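Local atomic coordinates of probable threonyl-tRNA synthetase 1 (Aeropyrum pernix, PDB entry 3A32), a protein that catalyses the attachment of threonine to its tRNA, activating the amino acid with ATP first, and probably cannot remove mischarged serine because it lacks an editing domain. Residues V197-M208 and P259-V267; T8-I18 and L321-G330. All blocks are in the same frame, centred on the assembly; numbering follows the deposited sequence.

Interaction 1: residues V197-M208 and P259-V267. With SO4 (sulfate ion), chain C.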
loop_
_atom_site.group_PDB
_atom_site.type_symbol
_atom_site.label_atom_id
_atom_site.label_comp_id
_atom_site.label_asym_id
_atom_site.label_seq_id
_atom_site.Cartn_x
_atom_site.Cartn_y
_atom_site.Cartn_z
ATOM N N VAL A 197 -24.228 -4.092 -11.890
ATOM C CA VAL A 197 -25.053 -4.083 -10.696
ATOM C C VAL A 197 -26.411 -3.559 -11.141
ATOM O O VAL A 197 -26.543 -2.381 -11.438
ATOM C CB VAL A 197 -24.458 -3.181 -9.591
ATOM C CG1 VAL A 197 -25.414 -3.083 -8.420
ATOM C CG2 VAL A 197 -23.097 -3.732 -9.132
ATOM N N SER A 198 -27.404 -4.446 -11.223
ATOM C CA SER A 198 -28.754 -4.023 -11.676
ATOM C C SER A 198 -29.804 -4.871 -11.002
ATOM O O SER A 198 -29.465 -5.794 -10.246
ATOM C CB SER A 198 -28.884 -4.294 -13.160
ATOM O OG SER A 198 -28.923 -5.702 -13.333
ATOM N N SER A 199 -31.071 -4.585 -11.328
ATOM C CA SER A 199 -32.229 -5.370 -10.854
ATOM C C SER A 199 -32.121 -6.877 -11.096
ATOM O O SER A 199 -32.699 -7.672 -10.333
ATOM C CB SER A 199 -33.560 -4.817 -11.430
ATOM O OG SER A 199 -33.641 -4.958 -12.849
ATOM N N GLU A 200 -31.354 -7.274 -12.114
ATOM C CA GLU A 200 -31.215 -8.686 -12.471
ATOM C C GLU A 200 -30.021 -9.405 -11.854
ATOM O O GLU A 200 -29.936 -10.654 -11.907
ATOM C CB GLU A 200 -31.228 -8.872 -13.999
ATOM C CG GLU A 200 -32.602 -9.322 -14.608
ATOM C CD GLU A 200 -32.869 -10.866 -14.506
ATOM O OE1 GLU A 200 -32.175 -11.668 -15.226
ATOM O OE2 GLU A 200 -33.800 -11.272 -13.727
ATOM N N THR A 201 -29.113 -8.651 -11.252
ATOM C CA THR A 201 -27.856 -9.224 -10.786
ATOM C C THR A 201 -27.596 -8.963 -9.307
ATOM O O THR A 201 -26.571 -9.333 -8.784
ATOM C CB THR A 201 -26.637 -8.714 -11.590
ATOM O OG1 THR A 201 -26.418 -7.345 -11.281
ATOM C CG2 THR A 201 -26.857 -8.848 -13.100
ATOM N N PHE A 202 -28.511 -8.316 -8.620
ATOM C CA PHE A 202 -28.125 -7.789 -7.298
ATOM C C PHE A 202 -29.300 -7.851 -6.331
ATOM O O PHE A 202 -30.448 -7.682 -6.739
ATOM C CB PHE A 202 -27.515 -6.371 -7.394
ATOM C CG PHE A 202 -26.471 -6.084 -6.334
ATOM C CD1 PHE A 202 -25.131 -6.500 -6.517
ATOM C CD2 PHE A 202 -26.829 -5.449 -5.133
ATOM C CE1 PHE A 202 -24.185 -6.312 -5.552
ATOM C CE2 PHE A 202 -25.867 -5.221 -4.144
ATOM C CZ PHE A 202 -24.500 -5.655 -4.376
ATOM N N LYS A 203 -28.975 -8.116 -5.071
ATOM C CA LYS A 203 -29.932 -8.204 -3.998
ATOM C C LYS A 203 -29.364 -7.490 -2.751
ATOM O O LYS A 203 -28.167 -7.601 -2.436
ATOM C CB LYS A 203 -30.196 -9.715 -3.727
ATOM C CG LYS A 203 -31.150 -10.004 -2.623
ATOM C CD LYS A 203 -31.907 -11.338 -2.787
ATOM C CE LYS A 203 -30.964 -12.519 -2.680
ATOM N NZ LYS A 203 -31.660 -13.845 -2.679
ATOM N N VAL A 204 -30.217 -6.776 -2.028
ATOM C CA VAL A 204 -29.842 -6.170 -0.770
ATOM C C VAL A 204 -30.631 -6.870 0.345
ATOM O O VAL A 204 -31.853 -6.884 0.315
ATOM C CB VAL A 204 -30.101 -4.625 -0.764
ATOM C CG1 VAL A 204 -30.280 -4.110 0.651
ATOM C CG2 VAL A 204 -28.940 -3.871 -1.456
ATOM N N ARG A 205 -29.930 -7.432 1.327
ATOM C CA ARG A 205 -30.578 -8.144 2.422
ATOM C C ARG A 205 -30.398 -7.405 3.749
ATOM O O ARG A 205 -29.275 -7.185 4.195
ATOM C CB ARG A 205 -29.996 -9.564 2.539
ATOM C CG ARG A 205 -30.564 -10.430 3.672
ATOM C CD ARG A 205 -29.822 -11.796 3.716
ATOM N NE ARG A 205 -30.355 -12.638 2.667
ATOM C CZ ARG A 205 -29.640 -13.298 1.763
ATOM N NH1 ARG A 205 -28.305 -13.279 1.786
ATOM N NH2 ARG A 205 -30.287 -14.004 0.835
ATOM N N LEU A 206 -31.499 -7.099 4.423
ATOM C CA LEU A 206 -31.419 -6.466 5.741
ATOM C C LEU A 206 -31.619 -7.485 6.831
ATOM O O LEU A 206 -32.513 -8.341 6.725
ATOM C CB LEU A 206 -32.462 -5.362 5.883
ATOM C CG LEU A 206 -32.678 -4.336 4.749
ATOM C CD1 LEU A 206 -33.689 -3.225 5.168
ATOM C CD2 LEU A 206 -31.375 -3.681 4.208
ATOM N N SER A 207 -30.783 -7.430 7.871
ATOM C CA SER A 207 -30.981 -8.299 9.033
ATOM C C SER A 207 -31.295 -7.477 10.306
ATOM O O SER A 207 -30.497 -6.656 10.753
ATOM C CB SER A 207 -29.792 -9.232 9.209
ATOM O OG SER A 207 -29.567 -9.992 8.026
ATOM N N MET A 208 -32.474 -7.694 10.865
ATOM C CA MET A 208 -33.041 -6.800 11.877
ATOM C C MET A 208 -33.195 -7.512 13.216
ATOM O O MET A 208 -32.990 -8.705 13.287
ATOM C CB MET A 208 -34.411 -6.289 11.409
ATOM C CG MET A 208 -34.471 -5.820 9.987
ATOM S SD MET A 208 -33.370 -4.402 9.695
ATOM C CE MET A 208 -34.451 -3.332 8.734
ATOM N N PRO A 259 -28.321 -3.865 13.759
ATOM C CA PRO A 259 -28.834 -4.394 12.486
ATOM C C PRO A 259 -27.822 -4.155 11.357
ATOM O O PRO A 259 -26.827 -3.416 11.568
ATOM C CB PRO A 259 -30.087 -3.568 12.238
ATOM C CG PRO A 259 -29.822 -2.251 12.954
ATOM C CD PRO A 259 -28.911 -2.554 14.117
ATOM N N LYS A 260 -28.067 -4.759 10.185
ATOM C CA LYS A 260 -27.133 -4.668 9.058
ATOM C C LYS A 260 -27.791 -4.831 7.708
ATOM O O LYS A 260 -28.923 -5.269 7.601
ATOM C CB LYS A 260 -26.022 -5.729 9.178
ATOM C CG LYS A 260 -26.562 -7.138 9.446
ATOM C CD LYS A 260 -25.510 -8.232 9.159
ATOM C CE LYS A 260 -26.091 -9.609 9.533
ATOM N NZ LYS A 260 -25.187 -10.692 9.038
ATOM N N LEU A 261 -27.023 -4.506 6.677
ATOM C CA LEU A 261 -27.380 -4.708 5.294
ATOM C C LEU A 261 -26.205 -5.424 4.608
ATOM O O LEU A 261 -25.026 -5.010 4.746
ATOM C CB LEU A 261 -27.584 -3.327 4.701
ATOM C CG LEU A 261 -27.914 -3.033 3.263
ATOM C CD1 LEU A 261 -28.436 -1.611 3.233
ATOM C CD2 LEU A 261 -26.676 -3.212 2.331
ATOM N N ASP A 262 -26.509 -6.462 3.832
ATOM C CA ASP A 262 -25.478 -7.202 3.095
ATOM C C ASP A 262 -25.674 -6.994 1.622
ATOM O O ASP A 262 -26.803 -6.929 1.151
ATOM C CB ASP A 262 -25.563 -8.679 3.404
ATOM C CG ASP A 262 -25.099 -8.977 4.815
ATOM O OD1 ASP A 262 -23.978 -8.499 5.154
ATOM O OD2 ASP A 262 -25.866 -9.632 5.574
ATOM N N PHE A 263 -24.555 -6.840 0.926
ATOM C CA PHE A 263 -24.517 -6.699 -0.526
ATOM C C PHE A 263 -24.370 -8.070 -1.167
ATOM O O PHE A 263 -23.410 -8.772 -0.886
ATOM C CB PHE A 263 -23.273 -5.911 -0.921
ATOM C CG PHE A 263 -23.217 -4.513 -0.344
ATOM C CD1 PHE A 263 -24.322 -3.620 -0.475
ATOM C CD2 PHE A 263 -22.055 -4.056 0.262
ATOM C CE1 PHE A 263 -24.235 -2.342 0.014
ATOM C CE2 PHE A 263 -21.971 -2.761 0.748
ATOM C CZ PHE A 263 -23.041 -1.921 0.626
ATOM N N ILE A 264 -25.280 -8.419 -2.055
ATOM C CA ILE A 264 -25.312 -9.744 -2.596
ATOM C C ILE A 264 -25.467 -9.702 -4.109
ATOM O O ILE A 264 -26.514 -9.297 -4.614
ATOM C CB ILE A 264 -26.489 -10.585 -2.004
ATOM C CG1 ILE A 264 -26.277 -10.846 -0.514
ATOM C CG2 ILE A 264 -26.565 -11.938 -2.704
ATOM C CD1 ILE A 264 -27.543 -10.875 0.210
ATOM N N MET A 265 -24.436 -10.137 -4.827
ATOM C CA MET A 265 -24.562 -10.316 -6.259
ATOM C C MET A 265 -25.197 -11.675 -6.561
ATOM O O MET A 265 -24.804 -12.683 -5.981
ATOM C CB MET A 265 -23.189 -10.223 -6.926
ATOM C CG MET A 265 -23.266 -10.371 -8.423
ATOM S SD MET A 265 -21.922 -9.502 -9.220
ATOM C CE MET A 265 -22.371 -7.777 -8.895
ATOM N N MET A 266 -26.156 -11.682 -7.471
ATOM C CA MET A 266 -26.753 -12.898 -8.016
ATOM C C MET A 266 -26.051 -13.350 -9.286
ATOM O O MET A 266 -25.973 -12.599 -10.267
ATOM C CB MET A 266 -28.238 -12.700 -8.295
ATOM C CG MET A 266 -29.015 -12.300 -7.065
ATOM S SD MET A 266 -28.776 -13.435 -5.651
ATOM C CE MET A 266 -29.359 -14.990 -6.413
ATOM N N VAL A 267 -25.528 -14.582 -9.257
ATOM C CA VAL A 267 -24.846 -15.133 -10.407
ATOM C C VAL A 267 -25.519 -16.428 -10.882
ATOM O O VAL A 267 -26.270 -17.073 -10.152
ATOM C CB VAL A 267 -23.297 -15.305 -10.182
ATOM C CG1 VAL A 267 -22.666 -14.039 -9.610
ATOM C CG2 VAL A 267 -22.972 -16.482 -9.288
HETATM S S SO4 C . -34.417 -14.491 -0.707
HETATM O O1 SO4 C . -34.302 -13.555 -1.829
HETATM O O2 SO4 C . -35.397 -13.988 0.251
HETATM O O3 SO4 C . -34.895 -15.755 -1.263
HETATM O O4 SO4 C . -33.137 -14.671 0.006
HETATM O O HOH W 1 -28.225 -8.724 6.374
#
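Two antiparallel neighbours of the large class II synthetase catalytic sheet, strands 202-207 and 260-267, meet here, with Lys203–Ile264, Arg205–Asp262 and Ser207–Lys260 as the hydrogen-bonded pairs. Just before the first strand begins, Thr201 O accepts from Met266 N at 2.7 Å, the donor standing above the carbonyl plane.

Phe202, Val204, Leu261, Phe263 and Met265 share the apolar face, where Met185 and Leu189 of helix 174-191 add to the packing. The Phe202 ring lies along the neighbouring strand: Ile264 O sits over the centre of one face, Val197 CG1 lies over the opposite face nearer the rim, and Met265 CE touches the edge in plane, 3.9 Å from CD1. CZ of Phe202 abuts Phe263 CB at 3.7 Å. Cut back to an alanine, Phe202 would probably leave a gap between Val197 and the strand and the Met265 methyl without its aromatic neighbour.

On the other face long cationic side chains suit a partly exposed surface. Arg205 runs straight through chi1 and chi2, then bends at chi3 (-78°), and its NH2 meets O4 of a sulfate, probably from the crystallisation liquor, in the guanidinium plane at 3.0 Å. Lys203 NZ binds sulfate O1 at 2.8 Å. A water links Arg205 O, Ser207 OG and Asp262 OD2, while Asp262 OD1 bonds to Thr280 of the next strand. Glu275, salt-bridged to both Lys203 and Arg205, is probably the main balance for their paired charges.

Interaction 2: residues T8-I18 and L321-G330. With SO4 (sulfate ion), chain B.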
loop_
_atom_site.group_PDB
_atom_site.type_symbol
_atom_site.label_atom_id
_atom_site.label_comp_id
_atom_site.label_asym_id
_atom_site.label_seq_id
_atom_site.Cartn_x
_atom_site.Cartn_y
_atom_site.Cartn_z
ATOM N N THR A 8 -10.778 -24.350 -10.002
ATOM C CA THR A 8 -11.140 -23.402 -8.947
ATOM C C THR A 8 -10.176 -22.196 -8.960
ATOM O O THR A 8 -9.181 -22.200 -9.701
ATOM C CB THR A 8 -11.130 -24.117 -7.584
ATOM O OG1 THR A 8 -9.791 -24.466 -7.264
ATOM C CG2 THR A 8 -12.004 -25.430 -7.660
ATOM N N HIS A 9 -10.500 -21.149 -8.177
ATOM C CA HIS A 9 -9.609 -20.031 -7.940
ATOM C C HIS A 9 -8.217 -20.491 -7.454
ATOM O O HIS A 9 -7.240 -19.819 -7.677
ATOM C CB HIS A 9 -10.242 -19.065 -6.923
ATOM C CG HIS A 9 -10.270 -19.570 -5.499
ATOM N ND1 HIS A 9 -11.246 -20.417 -5.013
ATOM C CD2 HIS A 9 -9.444 -19.329 -4.455
ATOM C CE1 HIS A 9 -11.026 -20.668 -3.733
ATOM N NE2 HIS A 9 -9.936 -20.019 -3.370
ATOM N N ILE A 10 -8.113 -21.630 -6.806
ATOM C CA ILE A 10 -6.772 -22.171 -6.401
ATOM C C ILE A 10 -5.916 -22.472 -7.635
ATOM O O ILE A 10 -4.694 -22.280 -7.610
ATOM C CB ILE A 10 -6.911 -23.462 -5.481
ATOM C CG1 ILE A 10 -7.383 -23.086 -4.076
ATOM C CG2 ILE A 10 -5.589 -24.230 -5.319
ATOM C CD1 ILE A 10 -8.168 -24.261 -3.348
ATOM N N ASP A 11 -6.569 -22.949 -8.691
ATOM C CA ASP A 11 -5.951 -23.234 -9.988
ATOM C C ASP A 11 -5.625 -21.950 -10.764
ATOM O O ASP A 11 -4.512 -21.773 -11.242
ATOM C CB ASP A 11 -6.917 -24.096 -10.837
ATOM C CG ASP A 11 -7.147 -25.479 -10.219
ATOM O OD1 ASP A 11 -6.144 -26.116 -9.839
ATOM O OD2 ASP A 11 -8.300 -25.917 -10.119
ATOM N N TYR A 12 -6.616 -21.082 -10.915
ATOM C CA TYR A 12 -6.392 -19.772 -11.529
ATOM C C TYR A 12 -5.342 -18.952 -10.797
ATOM O O TYR A 12 -4.452 -18.413 -11.450
ATOM C CB TYR A 12 -7.702 -18.979 -11.585
ATOM C CG TYR A 12 -8.716 -19.579 -12.510
ATOM C CD1 TYR A 12 -8.450 -19.716 -13.885
ATOM C CD2 TYR A 12 -9.910 -20.057 -12.020
ATOM C CE1 TYR A 12 -9.365 -20.258 -14.731
ATOM C CE2 TYR A 12 -10.854 -20.654 -12.874
ATOM C CZ TYR A 12 -10.569 -20.721 -14.221
ATOM O OH TYR A 12 -11.498 -21.247 -15.056
ATOM N N ALA A 13 -5.427 -18.871 -9.458
ATOM C CA ALA A 13 -4.468 -18.044 -8.723
ATOM C C ALA A 13 -3.029 -18.526 -8.981
ATOM O O ALA A 13 -2.119 -17.724 -9.023
ATOM C CB ALA A 13 -4.785 -18.014 -7.199
ATOM N N TYR A 14 -2.841 -19.839 -9.091
ATOM C CA TYR A 14 -1.534 -20.470 -9.297
ATOM C C TYR A 14 -1.077 -20.241 -10.744
ATOM O O TYR A 14 0.085 -19.844 -10.992
ATOM C CB TYR A 14 -1.629 -21.980 -8.971
ATOM C CG TYR A 14 -0.513 -22.830 -9.559
ATOM C CD1 TYR A 14 0.742 -22.867 -8.972
ATOM C CD2 TYR A 14 -0.715 -23.565 -10.730
ATOM C CE1 TYR A 14 1.788 -23.622 -9.519
ATOM C CE2 TYR A 14 0.332 -24.328 -11.322
ATOM C CZ TYR A 14 1.586 -24.354 -10.684
ATOM O OH TYR A 14 2.626 -25.104 -11.222
ATOM N N GLU A 15 -1.994 -20.487 -11.704
ATOM C CA GLU A 15 -1.679 -20.312 -13.131
ATOM C C GLU A 15 -1.358 -18.859 -13.513
ATOM O O GLU A 15 -0.471 -18.604 -14.339
ATOM C CB GLU A 15 -2.798 -20.872 -14.001
ATOM C CG GLU A 15 -3.092 -22.403 -13.823
ATOM C CD GLU A 15 -4.362 -22.862 -14.587
ATOM O OE1 GLU A 15 -5.202 -22.010 -15.036
ATOM O OE2 GLU A 15 -4.508 -24.092 -14.773
ATOM N N LEU A 16 -2.064 -17.904 -12.903
ATOM C CA LEU A 16 -1.804 -16.487 -13.137
ATOM C C LEU A 16 -0.619 -16.000 -12.301
ATOM O O LEU A 16 -0.243 -14.798 -12.377
ATOM C CB LEU A 16 -3.026 -15.657 -12.733
ATOM C CG LEU A 16 -4.286 -15.867 -13.578
ATOM C CD1 LEU A 16 -5.495 -15.319 -12.870
ATOM C CD2 LEU A 16 -4.074 -15.237 -14.985
ATOM N N ASP A 17 -0.080 -16.909 -11.481
ATOM C CA ASP A 17 0.973 -16.589 -10.492
ATOM C C ASP A 17 0.529 -15.471 -9.502
ATOM O O ASP A 17 1.325 -14.670 -9.039
ATOM C CB ASP A 17 2.305 -16.282 -11.204
ATOM C CG ASP A 17 3.534 -16.256 -10.230
ATOM O OD1 ASP A 17 3.625 -17.081 -9.286
ATOM O OD2 ASP A 17 4.433 -15.399 -10.432
ATOM N N ILE A 18 -0.755 -15.432 -9.163
ATOM C CA ILE A 18 -1.236 -14.548 -8.109
ATOM C C ILE A 18 -0.768 -15.111 -6.767
ATOM O O ILE A 18 -0.348 -14.359 -5.867
ATOM C CB ILE A 18 -2.785 -14.396 -8.190
ATOM C CG1 ILE A 18 -3.189 -13.699 -9.505
ATOM C CG2 ILE A 18 -3.335 -13.660 -6.945
ATOM C CD1 ILE A 18 -4.714 -13.507 -9.692
ATOM N N LEU A 321 -11.569 -11.848 -4.293
ATOM C CA LEU A 321 -10.693 -12.206 -5.406
ATOM C C LEU A 321 -10.855 -13.689 -5.782
ATOM O O LEU A 321 -10.904 -14.005 -6.963
ATOM C CB LEU A 321 -9.235 -11.838 -5.097
ATOM C CG LEU A 321 -8.283 -12.207 -6.238
ATOM C CD1 LEU A 321 -8.580 -11.364 -7.494
ATOM C CD2 LEU A 321 -6.789 -12.064 -5.825
ATOM N N GLY A 322 -10.979 -14.568 -4.794
ATOM C CA GLY A 322 -11.214 -15.986 -5.037
ATOM C C GLY A 322 -12.467 -16.236 -5.865
ATOM O O GLY A 322 -12.445 -16.961 -6.868
ATOM N N VAL A 323 -13.567 -15.641 -5.424
ATOM C CA VAL A 323 -14.849 -15.851 -6.060
ATOM C C VAL A 323 -14.845 -15.181 -7.410
ATOM O O VAL A 323 -15.363 -15.788 -8.363
ATOM C CB VAL A 323 -15.998 -15.309 -5.240
ATOM C CG1 VAL A 323 -17.372 -15.597 -5.996
ATOM C CG2 VAL A 323 -16.007 -15.962 -3.847
ATOM N N TYR A 324 -14.244 -13.966 -7.505
ATOM C CA TYR A 324 -14.044 -13.313 -8.800
ATOM C C TYR A 324 -13.315 -14.235 -9.810
ATOM O O TYR A 324 -13.718 -14.376 -10.944
ATOM C CB TYR A 324 -13.291 -11.951 -8.674
ATOM C CG TYR A 324 -13.159 -11.309 -10.025
ATOM C CD1 TYR A 324 -14.116 -10.360 -10.494
ATOM C CD2 TYR A 324 -12.117 -11.679 -10.876
ATOM C CE1 TYR A 324 -14.008 -9.808 -11.770
ATOM C CE2 TYR A 324 -11.995 -11.133 -12.146
ATOM C CZ TYR A 324 -12.944 -10.200 -12.595
ATOM O OH TYR A 324 -12.809 -9.719 -13.879
ATOM N N LEU A 325 -12.219 -14.847 -9.396
ATOM C CA LEU A 325 -11.451 -15.687 -10.322
ATOM C C LEU A 325 -12.320 -16.843 -10.859
ATOM O O LEU A 325 -12.174 -17.212 -12.003
ATOM C CB LEU A 325 -10.145 -16.214 -9.680
ATOM C CG LEU A 325 -9.063 -15.162 -9.421
ATOM C CD1 LEU A 325 -7.988 -15.731 -8.438
ATOM C CD2 LEU A 325 -8.440 -14.686 -10.770
ATOM N N GLU A 326 -13.206 -17.388 -10.035
ATOM C CA GLU A 326 -14.137 -18.402 -10.494
ATOM C C GLU A 326 -15.225 -17.876 -11.411
ATOM O O GLU A 326 -15.357 -18.372 -12.528
ATOM C CB GLU A 326 -14.662 -19.249 -9.328
ATOM C CG GLU A 326 -13.523 -20.170 -8.741
ATOM C CD GLU A 326 -13.933 -20.846 -7.412
ATOM O OE1 GLU A 326 -15.128 -20.753 -7.112
ATOM O OE2 GLU A 326 -13.080 -21.434 -6.667
ATOM N N HIS A 327 -15.941 -16.824 -10.999
ATOM C CA HIS A 327 -16.985 -16.233 -11.830
ATOM C C HIS A 327 -16.451 -15.807 -13.214
ATOM O O HIS A 327 -17.159 -15.943 -14.211
ATOM C CB HIS A 327 -17.641 -15.056 -11.094
ATOM C CG HIS A 327 -18.738 -14.376 -11.858
ATOM N ND1 HIS A 327 -19.943 -14.986 -12.138
ATOM C CD2 HIS A 327 -18.819 -13.130 -12.378
ATOM C CE1 HIS A 327 -20.703 -14.154 -12.820
ATOM N NE2 HIS A 327 -20.040 -13.024 -12.987
ATOM N N ARG A 328 -15.202 -15.330 -13.269
ATOM C CA ARG A 328 -14.602 -14.840 -14.529
ATOM C C ARG A 328 -13.521 -15.724 -15.119
ATOM O O ARG A 328 -12.809 -15.311 -16.001
ATOM C CB ARG A 328 -14.079 -13.426 -14.370
ATOM C CG ARG A 328 -15.218 -12.406 -14.348
ATOM C CD ARG A 328 -15.380 -11.773 -15.729
ATOM N NE ARG A 328 -16.622 -10.997 -15.857
ATOM C CZ ARG A 328 -16.748 -9.716 -15.521
ATOM N NH1 ARG A 328 -15.693 -9.069 -14.993
ATOM N NH2 ARG A 328 -17.943 -9.082 -15.664
ATOM N N ARG A 329 -13.414 -16.955 -14.626
ATOM C CA ARG A 329 -12.506 -17.938 -15.202
ATOM C C ARG A 329 -11.077 -17.352 -15.434
ATOM O O ARG A 329 -10.458 -17.531 -16.540
ATOM C CB ARG A 329 -13.116 -18.539 -16.486
ATOM C CG ARG A 329 -14.266 -19.589 -16.233
ATOM C CD ARG A 329 -15.625 -19.012 -16.451
ATOM N NE ARG A 329 -16.680 -20.030 -16.318
ATOM C CZ ARG A 329 -17.735 -19.985 -15.481
ATOM N NH1 ARG A 329 -17.942 -18.954 -14.637
ATOM N NH2 ARG A 329 -18.604 -21.002 -15.495
ATOM N N GLY A 330 -10.541 -16.702 -14.390
ATOM C CA GLY A 330 -9.177 -16.301 -14.418
ATOM C C GLY A 330 -8.957 -14.982 -15.148
ATOM O O GLY A 330 -7.807 -14.573 -15.311
HETATM S S SO4 B . -9.501 -22.106 -18.958
HETATM O O1 SO4 B . -9.285 -21.450 -20.260
HETATM O O2 SO4 B . -10.583 -21.643 -18.086
HETATM O O3 SO4 B . -9.872 -23.449 -19.352
HETATM O O4 SO4 B . -8.248 -22.039 -18.207
#
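With CG between its backbone N and carbonyl carbon (chi1 72°), His9 turns its ring toward Glu326, whose chain runs extended beyond CG (chi2 170°) to meet it. Glu326 OE2 then takes two nearly straight bonds: from His9 ND1 at 2.7 Å, in the ring plane but above the carboxylate plane, and from His9 N at 3.0 Å, on the anti lone pair. A histidine in the first turn of the helix suits this place, since ring and backbone N-H can grip one oxygen, and the negative charge probably interacts favourably with the helix N terminus. Thr8 and Asp11 form the capping box there.

Gly322 lets the His9 ring come close, CD2 lying 3.8 Å from Gly322 CA. Tyr12 lays one ring face on the Schellman turn that ends helix 321-327, with Gly330 N over its centre and Arg329 C nearer the rim. Arg329, at positive phi, is the C-prime residue; Gly330 also has positive phi, where a CB would jam against the preceding carbonyl and clash with Tyr12 CD1. The Tyr12 hydroxyl donates to sulfate O2 at 3.2 Å. Between these polar ends Leu325 fills the middle: its CD2 lies 3.7 Å from Leu16 CD1, and its branched end meets Ile18 CD1 tip to tip.

The short helix segments cross at 92°. Trp276 of strand 273-284 packs against Val323 and Tyr324 of helix 317-327, while Lys125 of the second subunit donates to Tyr14 O of helix 9-15.

From the N terminus the chain first forms helix 9-15, then runs through some 300 residues, including all the strands of the catalytic sheet, before helix 317-327 returns to it; interaction 2 closes that long loop. Interaction 1 is nested inside, closing a shorter loop of 50 residues that holds helix 222-243 and strand 246-250, the latter pairing with strand 202-207 on its other side. One contact thus knits adjacent strands of the catalytic sheet, whereas the other fastens the N-terminal helix to the end of the catalytic region. Their centres lie 24 Å apart, yet they touch where Val267 CG1 packs 3.8 Å from His327 CE1.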